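Local coordinates for hypothetical protein (Pseudomonas aeruginosa, PDB 2H9F) that probably isomerises methylaconitate, as a member of the PrpF family of methylaconitate isomerases, at residues A40-F45 with V99-N104; T69-I74 with Y89-I94; I132-I137 with T145-V150; N197-L202 with T209-M214; P220-N225 with L259-I264. One frame throughout, in Å; residues are numbered along the deposited sequence. Where two conformers were deposited one is given.

The first contact along the chain begins on helix 39-49, after strands 7-17 and 20-26; interaction 1 closes a long loop when 99-104 returns to it. Interaction 2, the pairing of strands 71-77 and 85-92, falls wholly within that loop. The two touch, their centres about 7 Å apart, and Asp100 N probably bonds to Gln91 O. Interaction 3 follows in series as a tight hairpin whose first strand runs parallel to strand 85-92. Interactions 4 and 5 come later, their centres at least about 34 Å from those of 1, 2 and 3. They are also in series, and touch because strand 208-216 pairs with strand 220-225. None of the five loops cross.

Interaction 1. Residues A40-F45 with V99-N104; sequences ARDRLF and VDWSGN
A helix-on-sheet contact is fastened by Trp101, which leaves the end of strand 99-100 and reaches back to Asp42 and Phe45 on helix 39-49. Its indole NE1 donates to Asp42 OD1 at 2.8 Å, with an N-H...O angle of 149°. The acceptor lies near the indole plane, but the donor meets the carboxylate on its syn side and 29° out of its plane. The other oxygen is engaged too: Asp42 OD2 is 2.7 Å from a water that in turn stands 3.0 Å from Val99 N. One carboxylate therefore holds the tryptophan directly and the backbone of Val99 through a water, which limits its rotation. The torsion that sets CG of Asp42 beside its own backbone N (chi1 -80°) swings the group off the helix toward this pair.

Aromatic contact is made at the rims, with Phe45 CE2 lying 3.7 Å from Trp101 CH2, each close to the plane of the other ring. The aliphatic part of Arg41 adds CD at 3.9 Å from Trp101 CZ2, while its NE is bonded to the carbonyl of Cys34. Beneath the indole, Val99 offers CG1 to one face and sends CG2 to 3.6 Å from Asp42 O. The chain turns at Trp101 itself, for Asp100 OD1 accepts from Ser102 N at 2.8 Å and also from Ser102 OG. This is an Asx turn that starts on the last residue of strand 99-100; the whole is a helix packed against a sheet and pinned by an indole-carboxylate bond.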
# COMPACT_ATOMS: atom_id res chain seq x y z
N ALA A 40 -15.84 -8.98 18.35
CA ALA A 40 -16.21 -9.45 17.01
C ALA A 40 -15.96 -8.36 15.99
O ALA A 40 -15.44 -8.59 14.89
CB ALA A 40 -17.64 -9.89 16.98
N ARG A 41 -16.36 -7.14 16.32
CA ARG A 41 -16.24 -6.04 15.38
C ARG A 41 -14.76 -5.77 15.05
O ARG A 41 -14.35 -5.56 13.90
CB ARG A 41 -16.91 -4.78 15.98
CG ARG A 41 -16.70 -3.57 15.10
CD ARG A 41 -17.27 -2.31 15.69
NE ARG A 41 -18.71 -2.31 15.56
CZ ARG A 41 -19.51 -1.37 16.07
NH1 ARG A 41 -19.03 -0.31 16.70
NH2 ARG A 41 -20.81 -1.49 15.87
N ASP A 42 -13.96 -5.75 16.10
CA ASP A 42 -12.52 -5.47 16.03
C ASP A 42 -11.88 -6.53 15.15
O ASP A 42 -11.18 -6.20 14.18
CB ASP A 42 -11.95 -5.45 17.48
CG ASP A 42 -12.21 -4.11 18.21
OD1 ASP A 42 -13.02 -3.30 17.72
OD2 ASP A 42 -11.60 -3.90 19.29
N ARG A 43 -12.19 -7.81 15.42
CA ARG A 43 -11.70 -8.96 14.62
C ARG A 43 -12.10 -8.82 13.16
O ARG A 43 -11.28 -9.05 12.21
CB ARG A 43 -12.28 -10.28 15.18
CG ARG A 43 -11.94 -10.61 16.61
CD ARG A 43 -12.24 -12.08 17.01
NE ARG A 43 -13.67 -12.41 17.15
CZ ARG A 43 -14.29 -12.62 18.31
NH1 ARG A 43 -13.62 -12.53 19.45
NH2 ARG A 43 -15.58 -12.89 18.36
N LEU A 44 -13.37 -8.45 12.95
CA LEU A 44 -13.86 -8.32 11.59
C LEU A 44 -12.99 -7.32 10.82
O LEU A 44 -12.50 -7.62 9.73
CB LEU A 44 -15.34 -7.90 11.53
CG LEU A 44 -15.81 -7.59 10.08
CD1 LEU A 44 -15.78 -8.82 9.22
CD2 LEU A 44 -17.22 -6.94 10.07
N PHE A 45 -12.78 -6.15 11.41
CA PHE A 45 -12.06 -5.08 10.75
C PHE A 45 -10.56 -5.37 10.57
O PHE A 45 -9.96 -5.07 9.53
CB PHE A 45 -12.32 -3.78 11.48
CG PHE A 45 -13.73 -3.25 11.32
CD1 PHE A 45 -14.60 -3.81 10.40
CD2 PHE A 45 -14.13 -2.14 12.01
CE1 PHE A 45 -15.86 -3.33 10.25
CE2 PHE A 45 -15.38 -1.63 11.81
CZ PHE A 45 -16.27 -2.25 10.97
N VAL A 99 -7.49 -2.49 17.19
CA VAL A 99 -8.21 -1.46 16.46
C VAL A 99 -8.41 -0.36 17.46
O VAL A 99 -8.90 -0.59 18.57
CB VAL A 99 -9.57 -1.96 15.91
CG1 VAL A 99 -10.25 -0.85 15.12
CG2 VAL A 99 -9.39 -3.22 15.04
N ASP A 100 -7.98 0.85 17.10
CA ASP A 100 -8.01 1.96 18.04
C ASP A 100 -9.19 2.81 17.68
O ASP A 100 -9.29 3.28 16.54
CB ASP A 100 -6.71 2.77 17.91
CG ASP A 100 -6.61 3.90 18.88
OD1 ASP A 100 -7.56 4.23 19.64
OD2 ASP A 100 -5.52 4.47 18.87
N TRP A 101 -10.08 3.01 18.64
CA TRP A 101 -11.29 3.79 18.43
C TRP A 101 -11.22 5.18 19.10
O TRP A 101 -12.22 5.90 19.17
CB TRP A 101 -12.51 3.04 18.98
CG TRP A 101 -12.72 1.72 18.34
CD1 TRP A 101 -12.33 0.52 18.82
CD2 TRP A 101 -13.32 1.48 17.08
NE1 TRP A 101 -12.68 -0.48 17.94
CE2 TRP A 101 -13.28 0.09 16.85
CE3 TRP A 101 -13.91 2.30 16.13
CZ2 TRP A 101 -13.82 -0.50 15.73
CZ3 TRP A 101 -14.42 1.72 14.99
CH2 TRP A 101 -14.37 0.34 14.79
N SER A 102 -10.06 5.56 19.59
CA SER A 102 -9.98 6.75 20.45
C SER A 102 -9.78 8.06 19.67
O SER A 102 -9.90 9.14 20.26
CB SER A 102 -8.83 6.58 21.42
OG SER A 102 -7.61 6.71 20.71
N GLY A 103 -9.45 7.99 18.39
CA GLY A 103 -9.10 9.21 17.66
C GLY A 103 -10.19 9.64 16.70
O GLY A 103 -11.23 8.97 16.59
N ASN A 104 -9.94 10.76 16.02
CA ASN A 104 -10.61 11.05 14.73
C ASN A 104 -9.59 11.22 13.60
O ASN A 104 -8.42 11.62 13.78
CB ASN A 104 -11.57 12.29 14.75
CG ASN A 104 -12.35 12.49 13.37
OD1 ASN A 104 -12.79 11.50 12.75
ND2 ASN A 104 -12.47 13.76 12.89
O HOH W 1 -8.87 -4.09 19.37

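Interaction 2. Residues T69-I74 with Y89-I94; sequences TSKCVI and YGQVSI
Lys71 to Val73 pair with Gln91 to Tyr89 as antiparallel strands whose short axes come within 4.8 Å and run at 161° to each other. Cys72 and Gly90 form the hydrogen-bonded pair: Cys72 N reaches Gly90 O at 3.1 Å, and Gly90 N reaches Cys72 O at 2.9 Å, both nearly straight. A further bond, from Val92 N to Ser70 O at 2.9 Å, carries the pairing past the regular part of strand 71-74. Lys71 with Gln91 and Val73 with Tyr89 are the flanking non-hydrogen-bonded pairs, and their four side chains share one face.

There Lys71 passes the tyrosine at a slant, CD lying 3.8 Å from Tyr89 CE1 and CG meeting the ring at its edge. The chain is extended until chi4, where a bend of -80° turns the amine toward the side-chain ends of Gln91 and Tyr89. NZ then comes 2.9 Å from Gln91 OE1, a bond to be read with some caution because the place of that oxygen is less certain. A weak bond of 3.2 Å links Lys71 NZ to Tyr89 OH, equally dependent on a hydroxyl whose position is unsure. The amide nitrogen of Gln91 is held separately by the carbonyl of Ser67.

Helix 106-118 covers the lysine face, where Leu108 touches Lys71 and Val73, and Cys105 just before it meets Lys71 and Tyr89. Cys72 points to the other face, against Phe45 and Ile49 of helix 39-49, while strand 20-26 runs parallel along the far edge of strand 71-77.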
# COMPACT_ATOMS: atom_id res chain seq x y z
N THR A 69 -3.89 4.06 5.19
CA THR A 69 -4.62 3.07 4.42
C THR A 69 -4.94 1.87 5.27
O THR A 69 -5.04 0.77 4.76
CB THR A 69 -3.81 2.57 3.20
OG1 THR A 69 -2.57 2.01 3.66
CG2 THR A 69 -3.56 3.66 2.22
N SER A 70 -5.09 2.07 6.58
CA SER A 70 -5.40 0.97 7.46
C SER A 70 -6.54 1.38 8.39
O SER A 70 -6.43 1.41 9.60
CB SER A 70 -4.14 0.51 8.19
OG SER A 70 -4.45 -0.56 9.07
N LYS A 71 -7.67 1.66 7.75
CA LYS A 71 -8.78 2.31 8.39
C LYS A 71 -10.15 1.74 7.98
O LYS A 71 -10.41 1.53 6.83
CB LYS A 71 -8.76 3.83 8.03
CG LYS A 71 -7.51 4.59 8.40
CD LYS A 71 -7.65 6.09 8.01
CE LYS A 71 -6.34 6.89 8.06
NZ LYS A 71 -5.94 7.33 9.38
N CYS A 72 -11.04 1.60 8.95
CA CYS A 72 -12.42 1.19 8.72
C CYS A 72 -13.36 2.22 9.36
O CYS A 72 -13.07 2.77 10.44
CB CYS A 72 -12.66 -0.16 9.34
SG CYS A 72 -11.97 -1.54 8.35
N VAL A 73 -14.51 2.44 8.73
CA VAL A 73 -15.50 3.43 9.21
C VAL A 73 -16.89 2.81 9.21
O VAL A 73 -17.26 2.12 8.25
CB VAL A 73 -15.48 4.67 8.30
CG1 VAL A 73 -16.69 5.63 8.57
CG2 VAL A 73 -14.15 5.41 8.44
N ILE A 74 -17.61 3.01 10.32
CA ILE A 74 -19.05 2.71 10.45
C ILE A 74 -19.86 4.04 10.49
O ILE A 74 -19.53 4.94 11.26
CB ILE A 74 -19.39 1.91 11.74
CG1 ILE A 74 -18.56 0.61 11.81
CG2 ILE A 74 -20.92 1.59 11.77
CD1 ILE A 74 -18.63 -0.10 13.17
N TYR A 89 -14.76 5.74 13.67
CA TYR A 89 -13.56 5.46 12.91
C TYR A 89 -12.63 4.54 13.73
O TYR A 89 -12.39 4.76 14.92
CB TYR A 89 -12.94 6.80 12.54
CG TYR A 89 -11.46 6.81 12.47
CD1 TYR A 89 -10.79 6.08 11.49
CD2 TYR A 89 -10.72 7.56 13.37
CE1 TYR A 89 -9.39 6.10 11.42
CE2 TYR A 89 -9.33 7.58 13.32
CZ TYR A 89 -8.67 6.85 12.35
OH TYR A 89 -7.29 6.88 12.29
N GLY A 90 -12.21 3.44 13.09
CA GLY A 90 -11.29 2.46 13.66
C GLY A 90 -9.96 2.46 12.94
O GLY A 90 -9.91 2.25 11.73
N GLN A 91 -8.87 2.76 13.66
CA GLN A 91 -7.50 2.67 13.10
C GLN A 91 -6.96 1.28 13.38
O GLN A 91 -6.78 0.90 14.54
CB GLN A 91 -6.59 3.71 13.75
CG GLN A 91 -5.19 3.79 13.18
CD GLN A 91 -5.17 4.32 11.75
OE1 GLN A 91 -5.91 5.28 11.44
NE2 GLN A 91 -4.34 3.72 10.87
N VAL A 92 -6.71 0.52 12.33
CA VAL A 92 -6.34 -0.88 12.44
C VAL A 92 -4.81 -0.96 12.46
O VAL A 92 -4.16 -0.54 11.54
CB VAL A 92 -6.97 -1.70 11.27
CG1 VAL A 92 -6.56 -3.16 11.34
CG2 VAL A 92 -8.52 -1.54 11.27
N SER A 93 -4.23 -1.48 13.53
CA SER A 93 -2.78 -1.66 13.59
C SER A 93 -2.31 -2.63 12.51
O SER A 93 -3.01 -3.57 12.16
CB SER A 93 -2.38 -2.16 14.96
OG SER A 93 -1.05 -2.62 14.95
N ILE A 94 -1.12 -2.41 11.97
CA ILE A 94 -0.66 -3.22 10.82
C ILE A 94 -0.14 -4.55 11.34
O ILE A 94 -0.48 -5.60 10.82
CB ILE A 94 0.41 -2.50 9.99
CG1 ILE A 94 -0.21 -1.24 9.37
CG2 ILE A 94 1.03 -3.47 8.89
CD1 ILE A 94 0.77 -0.29 8.67

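Interaction 3. Residues I132-I137 with T145-V150; sequences ICEVRI and TIIAHV
Ile137 N donates to Ile146 O at 2.7 Å, with an N-H...O angle of 158° and the donor almost in line with the carbonyl. The reciprocal bond, Ile146 N to Ile137 O, measures 2.9 Å. Val135 with Ala148 and Cys133 with Val150 repeat this two-bond pattern, so six backbone bonds in alternate pairs define a regular antiparallel beta hairpin of strands 131-139 and 144-153. Its two faces differ in character.

On one, Ile137 CD1 packs 3.9 Å from Ala148 CB, and Val135 CG2 lies 4.0 Å from Val150 CG2. Helix 106-118 covers this side through Ala116 and Leu117.

The other face is mixed. Ile147 lies between two charged side chains: its CG2 comes 3.4 Å from the Glu134 CG methylene, and its CD1 is 4.1 Å from Arg136 CG. The branch carrying CD1 reaches Arg136 because it stands beside the backbone N and folds once more at chi2 (-57°). Both polar ends have partners elsewhere, Glu134 a salt bridge to Arg126 and Arg136 one to Asp84. At the hairpin's open end, Ile132 CG2 meets His149 CB at 3.7 Å.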
# COMPACT_ATOMS: atom_id res chain seq x y z
N ILE A 132 -26.14 21.87 -2.58
CA ILE A 132 -25.27 21.43 -1.50
C ILE A 132 -26.13 20.76 -0.46
O ILE A 132 -27.21 21.25 -0.15
CB ILE A 132 -24.50 22.58 -0.83
CG1 ILE A 132 -23.53 23.25 -1.84
CG2 ILE A 132 -23.69 22.08 0.32
CD1 ILE A 132 -22.39 22.35 -2.25
N CYS A 133 -25.69 19.61 -0.00
CA CYS A 133 -26.30 18.97 1.14
C CYS A 133 -25.46 19.20 2.39
O CYS A 133 -24.29 18.86 2.46
CB CYS A 133 -26.48 17.49 0.85
SG CYS A 133 -27.30 16.70 2.23
N GLU A 134 -26.07 19.79 3.40
CA GLU A 134 -25.41 19.97 4.67
C GLU A 134 -25.52 18.70 5.47
O GLU A 134 -26.54 18.43 6.12
CB GLU A 134 -26.08 21.13 5.39
CG GLU A 134 -25.47 21.54 6.71
CD GLU A 134 -26.30 22.63 7.42
OE1 GLU A 134 -27.28 22.27 8.10
OE2 GLU A 134 -25.95 23.82 7.26
N VAL A 135 -24.46 17.90 5.45
CA VAL A 135 -24.48 16.66 6.19
C VAL A 135 -23.99 16.93 7.61
O VAL A 135 -22.87 17.36 7.80
CB VAL A 135 -23.63 15.56 5.53
CG1 VAL A 135 -23.74 14.28 6.33
CG2 VAL A 135 -24.04 15.34 4.09
N ARG A 136 -24.83 16.70 8.60
CA ARG A 136 -24.48 16.96 9.99
C ARG A 136 -23.96 15.67 10.66
O ARG A 136 -24.74 14.76 10.96
CB ARG A 136 -25.70 17.47 10.74
CG ARG A 136 -26.32 18.74 10.10
CD ARG A 136 -27.72 19.03 10.67
NE ARG A 136 -28.66 17.97 10.32
CZ ARG A 136 -29.86 17.79 10.87
NH1 ARG A 136 -30.32 18.61 11.80
NH2 ARG A 136 -30.61 16.78 10.48
N ILE A 137 -22.64 15.63 10.93
CA ILE A 137 -21.95 14.41 11.38
C ILE A 137 -21.67 14.49 12.86
O ILE A 137 -21.12 15.48 13.34
CB ILE A 137 -20.62 14.22 10.65
CG1 ILE A 137 -20.85 14.17 9.14
CG2 ILE A 137 -19.91 12.93 11.16
CD1 ILE A 137 -19.59 14.40 8.27
N THR A 145 -19.36 17.73 16.62
CA THR A 145 -20.05 17.91 15.36
C THR A 145 -19.09 18.34 14.27
O THR A 145 -18.22 19.22 14.46
CB THR A 145 -21.14 18.96 15.53
OG1 THR A 145 -22.04 18.50 16.54
CG2 THR A 145 -21.91 19.23 14.20
N ILE A 146 -19.28 17.73 13.11
CA ILE A 146 -18.64 18.13 11.89
C ILE A 146 -19.78 18.33 10.88
O ILE A 146 -20.68 17.50 10.78
CB ILE A 146 -17.69 17.04 11.33
CG1 ILE A 146 -16.69 16.57 12.38
CG2 ILE A 146 -16.97 17.54 10.06
CD1 ILE A 146 -15.88 15.34 11.93
N ILE A 147 -19.74 19.45 10.15
CA ILE A 147 -20.68 19.73 9.09
C ILE A 147 -19.88 19.60 7.83
O ILE A 147 -18.83 20.21 7.71
CB ILE A 147 -21.24 21.18 9.14
CG1 ILE A 147 -21.78 21.51 10.52
CG2 ILE A 147 -22.31 21.36 8.06
CD1 ILE A 147 -22.84 20.61 11.00
N ALA A 148 -20.36 18.75 6.94
CA ALA A 148 -19.78 18.54 5.63
C ALA A 148 -20.77 19.07 4.59
O ALA A 148 -21.91 18.62 4.48
CB ALA A 148 -19.49 17.05 5.41
N HIS A 149 -20.31 20.05 3.82
CA HIS A 149 -21.09 20.64 2.77
C HIS A 149 -20.78 19.90 1.50
O HIS A 149 -19.77 20.17 0.84
CB HIS A 149 -20.77 22.12 2.65
CG HIS A 149 -21.00 22.90 3.91
ND1 HIS A 149 -22.17 23.57 4.17
CD2 HIS A 149 -20.20 23.13 4.98
CE1 HIS A 149 -22.09 24.16 5.35
NE2 HIS A 149 -20.91 23.90 5.86
N VAL A 150 -21.64 18.95 1.16
CA VAL A 150 -21.35 18.01 0.10
C VAL A 150 -22.10 18.40 -1.14
O VAL A 150 -23.32 18.53 -1.12
CB VAL A 150 -21.73 16.55 0.54
CG1 VAL A 150 -21.48 15.56 -0.59
CG2 VAL A 150 -20.97 16.16 1.73

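Interaction 4. Residues N197-L202 with T209-M214; sequences NLVDDL and TFKATM
Lys211 NZ and Asp201 OD1 form a salt bridge of 2.7 Å across the non-hydrogen-bonded pair they occupy, with Asp201 OD1 offering its syn lone pair, on the side of the other oxygen. Both side chains lean off the sheet in the same direction. A bend at chi2 of Lys211 (-61°) folds the chain over, bringing its methylenes close to the same carboxylate. Thr213 OG1 donates to Leu198 O at 2.5 Å, nearly along the carbonyl direction, and its oxygen also has Leu335 N as a partner.

On the opposite face Asp200 is held by several groups. Asn197 ND2 donates to Asp200 OD1 at 2.9 Å, coming from above the carboxylate plane, and Arg260 adds a salt bridge to the same oxygen. Asp200 OD2 is bonded to Thr195 OG1 and stands 2.8 Å from a water that also meets Met214 N, which should fix the buried group firmly. Backbone bonds join Asp200 with Ala212 and Leu202 with Phe210, two in each pair.

The apolar packing shares the face of Asp200. Leu202 CB touches Ala212 CB at 3.9 Å, while Leu202 CD1 lies 4.1 Å from the selenium SE of selenomethionine Met214. That residue's CE bends around to 3.4 Å from Asp200 CB. Helix 244-260 covers this layer, Ile253 meeting Leu202. With the N-to-C directions of the short strand segments 137° apart, the arrangement is a strongly twisted antiparallel beta hairpin, with the Asp201-Lys211 salt bridge on one face and, on the other, an apolar layer and the buried Asp200 set against helix 244-260.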
# COMPACT_ATOMS: atom_id res chain seq x y z
N ASN A 197 -1.91 37.95 25.25
CA ASN A 197 -1.86 39.04 24.27
C ASN A 197 -1.90 38.51 22.88
O ASN A 197 -1.37 37.43 22.63
CB ASN A 197 -0.56 39.83 24.43
CG ASN A 197 -0.41 40.38 25.81
OD1 ASN A 197 -1.34 40.98 26.35
ND2 ASN A 197 0.78 40.20 26.39
N LEU A 198 -2.51 39.29 21.98
CA LEU A 198 -2.60 38.94 20.57
C LEU A 198 -1.29 39.10 19.87
O LEU A 198 -1.02 38.41 18.88
CB LEU A 198 -3.63 39.84 19.89
CG LEU A 198 -5.09 39.69 20.35
CD1 LEU A 198 -5.97 40.65 19.55
CD2 LEU A 198 -5.59 38.25 20.21
N VAL A 199 -0.49 40.04 20.37
CA VAL A 199 0.87 40.27 19.88
C VAL A 199 1.75 40.61 21.05
O VAL A 199 1.34 41.35 21.94
CB VAL A 199 0.91 41.41 18.85
CG1 VAL A 199 2.29 41.54 18.27
CG2 VAL A 199 -0.10 41.16 17.75
N ASP A 200 2.96 40.05 21.07
CA ASP A 200 3.93 40.26 22.15
C ASP A 200 5.24 40.75 21.56
O ASP A 200 5.48 40.68 20.33
CB ASP A 200 4.19 38.93 22.88
CG ASP A 200 3.04 38.49 23.80
OD1 ASP A 200 2.93 39.00 24.95
OD2 ASP A 200 2.28 37.57 23.38
N ASP A 201 6.10 41.29 22.42
CA ASP A 201 7.48 41.59 22.02
C ASP A 201 8.31 40.40 22.45
O ASP A 201 8.46 40.16 23.63
CB ASP A 201 7.95 42.89 22.64
CG ASP A 201 7.22 44.09 22.05
OD1 ASP A 201 7.18 44.19 20.80
OD2 ASP A 201 6.66 44.91 22.82
N LEU A 202 8.75 39.60 21.48
CA LEU A 202 9.43 38.37 21.79
C LEU A 202 10.92 38.61 21.78
O LEU A 202 11.49 38.88 20.73
CB LEU A 202 9.07 37.30 20.76
CG LEU A 202 9.66 35.90 21.00
CD1 LEU A 202 9.12 35.26 22.29
CD2 LEU A 202 9.40 35.05 19.74
N THR A 209 14.56 41.48 19.11
CA THR A 209 13.26 41.51 19.76
C THR A 209 12.23 41.73 18.65
O THR A 209 12.34 42.66 17.87
CB THR A 209 13.19 42.56 20.86
OG1 THR A 209 14.08 42.17 21.91
CG2 THR A 209 11.79 42.67 21.44
N PHE A 210 11.26 40.83 18.57
CA PHE A 210 10.40 40.77 17.41
C PHE A 210 8.94 40.75 17.82
O PHE A 210 8.61 40.16 18.82
CB PHE A 210 10.69 39.50 16.63
CG PHE A 210 12.10 39.41 16.11
CD1 PHE A 210 12.62 40.40 15.30
CD2 PHE A 210 12.91 38.33 16.44
CE1 PHE A 210 13.92 40.32 14.82
CE2 PHE A 210 14.22 38.25 15.96
CZ PHE A 210 14.72 39.23 15.14
N LYS A 211 8.06 41.35 17.03
CA LYS A 211 6.64 41.17 17.24
C LYS A 211 6.31 39.70 17.00
O LYS A 211 6.85 39.05 16.12
CB LYS A 211 5.83 42.05 16.30
CG LYS A 211 5.98 43.56 16.50
CD LYS A 211 5.56 44.00 17.88
CE LYS A 211 5.76 45.50 18.10
NZ LYS A 211 5.52 45.90 19.53
N ALA A 212 5.44 39.15 17.82
CA ALA A 212 5.06 37.76 17.63
C ALA A 212 3.65 37.49 18.14
O ALA A 212 3.27 38.01 19.17
CB ALA A 212 6.09 36.84 18.30
N THR A 213 2.89 36.67 17.42
CA THR A 213 1.66 36.10 17.94
C THR A 213 1.94 34.64 18.27
O THR A 213 2.33 33.87 17.41
CB THR A 213 0.54 36.20 16.91
OG1 THR A 213 0.14 37.57 16.79
CG2 THR A 213 -0.67 35.31 17.30
N MSE A 214 1.73 34.29 19.53
CA MSE A 214 1.91 32.95 20.05
C MSE A 214 0.50 32.44 20.37
O MSE A 214 -0.16 32.96 21.25
CB MSE A 214 2.81 32.99 21.28
CG MSE A 214 4.28 33.21 20.93
SE MSE A 214 5.36 33.71 22.40
CE MSE A 214 4.91 35.65 22.45
O HOH W 2 0.82 36.36 21.36
O HOH W 3 -0.24 34.27 23.60

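Interaction 5. Residues P220-N225 with L259-I264; sequences PTVFVN and LRMGLI
Selenomethionine Met261 keeps CG beside its backbone N and runs straight on through chi2 (176°), which carries SE toward strand 220-225. A turn at chi3 (92°) then brings the terminal CE against CB and CA of Pro220. The methyl CE comes 3.9 Å from Pro220 CB and is also 4.1 Å from Thr221 N, so it touches backbone as well as side chain. Selenium makes the second touch: SE stands 3.9 Å from Val222 CG2, the branch beside that residue's own backbone N. The valine and selenomethionine side chains pass one another pointing opposite ways.

Leu263 completes the patch, its CD1 at 3.8 Å from Pro220 CB. The proline CB thus receives two groups from 259-264. No polar bond is made between the two segments, and their backbones remain well apart, Pro220 CA and Met261 CA being 8.5 Å from each other.

Gly262, between the two packing residues, has a positive phi of 78° and donates its N to Leu259 O at 3.1 Å as part of a Schellman motif. The turn it makes is consistent with Met261 and Leu263 both pointing CB toward the strand.

Strand 220-225 itself lies between strand 208-216, antiparallel to it, and strand 278-283, parallel to it. Val222 packs on Met261 at the C-terminal side of helix 244-260, whereas Thr221 and Phe223 meet Ala324 and Ile325 of helix 319-330.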
# COMPACT_ATOMS: atom_id res chain seq x y z
N PRO A 220 0.33 24.61 19.01
CA PRO A 220 1.04 25.81 19.47
C PRO A 220 1.98 26.32 18.37
O PRO A 220 2.79 25.56 17.87
CB PRO A 220 1.80 25.31 20.68
CG PRO A 220 0.90 24.25 21.22
CD PRO A 220 0.56 23.50 19.93
N THR A 221 1.78 27.57 17.96
CA THR A 221 2.54 28.17 16.90
C THR A 221 3.01 29.57 17.32
O THR A 221 2.26 30.36 17.91
CB THR A 221 1.68 28.28 15.59
OG1 THR A 221 1.06 27.02 15.31
CG2 THR A 221 2.54 28.69 14.40
N VAL A 222 4.27 29.84 17.03
CA VAL A 222 4.86 31.16 17.13
C VAL A 222 4.89 31.79 15.75
O VAL A 222 5.57 31.30 14.84
CB VAL A 222 6.30 31.11 17.68
CG1 VAL A 222 6.77 32.51 17.94
CG2 VAL A 222 6.37 30.27 18.98
N PHE A 223 4.14 32.89 15.58
CA PHE A 223 4.12 33.64 14.31
C PHE A 223 4.90 34.94 14.39
O PHE A 223 4.69 35.71 15.29
CB PHE A 223 2.68 34.04 13.87
CG PHE A 223 1.81 32.90 13.38
CD1 PHE A 223 1.95 32.40 12.10
CD2 PHE A 223 0.84 32.34 14.20
CE1 PHE A 223 1.11 31.38 11.65
CE2 PHE A 223 0.01 31.31 13.75
CZ PHE A 223 0.16 30.84 12.47
N VAL A 224 5.68 35.25 13.34
CA VAL A 224 6.39 36.52 13.27
C VAL A 224 6.24 37.12 11.90
O VAL A 224 5.85 36.43 11.01
CB VAL A 224 7.89 36.33 13.62
CG1 VAL A 224 8.03 35.84 15.10
CG2 VAL A 224 8.57 35.36 12.67
N ASN A 225 6.53 38.41 11.76
CA ASN A 225 6.47 39.10 10.50
C ASN A 225 7.75 38.85 9.74
O ASN A 225 8.84 39.17 10.23
CB ASN A 225 6.31 40.61 10.74
CG ASN A 225 4.89 41.00 11.14
OD1 ASN A 225 3.91 40.41 10.66
ND2 ASN A 225 4.77 42.00 12.03
N LEU A 259 9.57 29.15 25.33
CA LEU A 259 9.81 29.61 26.69
C LEU A 259 8.70 30.55 27.13
O LEU A 259 8.12 30.38 28.19
CB LEU A 259 11.16 30.34 26.78
CG LEU A 259 12.36 29.45 27.09
CD1 LEU A 259 13.63 30.13 26.63
CD2 LEU A 259 12.42 29.10 28.58
N ARG A 260 8.43 31.54 26.29
CA ARG A 260 7.44 32.56 26.59
C ARG A 260 6.01 31.97 26.67
O ARG A 260 5.19 32.46 27.45
CB ARG A 260 7.54 33.66 25.53
CG ARG A 260 6.61 34.83 25.71
CD ARG A 260 6.91 35.64 26.94
NE ARG A 260 6.19 36.92 26.87
CZ ARG A 260 5.18 37.31 27.66
NH1 ARG A 260 4.66 36.52 28.64
NH2 ARG A 260 4.65 38.52 27.46
N MSE A 261 5.73 30.92 25.89
CA MSE A 261 4.44 30.23 25.92
C MSE A 261 4.31 29.26 27.10
O MSE A 261 3.23 28.66 27.31
CB MSE A 261 4.23 29.45 24.63
CG MSE A 261 3.98 30.32 23.43
SE MSE A 261 3.85 29.33 21.83
CE MSE A 261 1.94 29.02 21.75
N GLY A 262 5.39 29.06 27.84
CA GLY A 262 5.36 28.13 29.00
C GLY A 262 5.45 26.65 28.61
O GLY A 262 5.22 25.77 29.43
N LEU A 263 5.79 26.37 27.36
CA LEU A 263 5.90 25.00 26.86
C LEU A 263 7.20 24.31 27.31
O LEU A 263 7.27 23.07 27.33
CB LEU A 263 5.82 24.98 25.33
CG LEU A 263 4.46 25.37 24.74
CD1 LEU A 263 4.56 25.53 23.22
CD2 LEU A 263 3.38 24.34 25.14
N ILE A 264 8.21 25.11 27.63
CA ILE A 264 9.43 24.62 28.27
C ILE A 264 9.86 25.59 29.36
O ILE A 264 9.59 26.79 29.29
CB ILE A 264 10.59 24.41 27.27
CG1 ILE A 264 10.96 25.71 26.53
CG2 ILE A 264 10.21 23.35 26.26
CD1 ILE A 264 11.99 25.52 25.43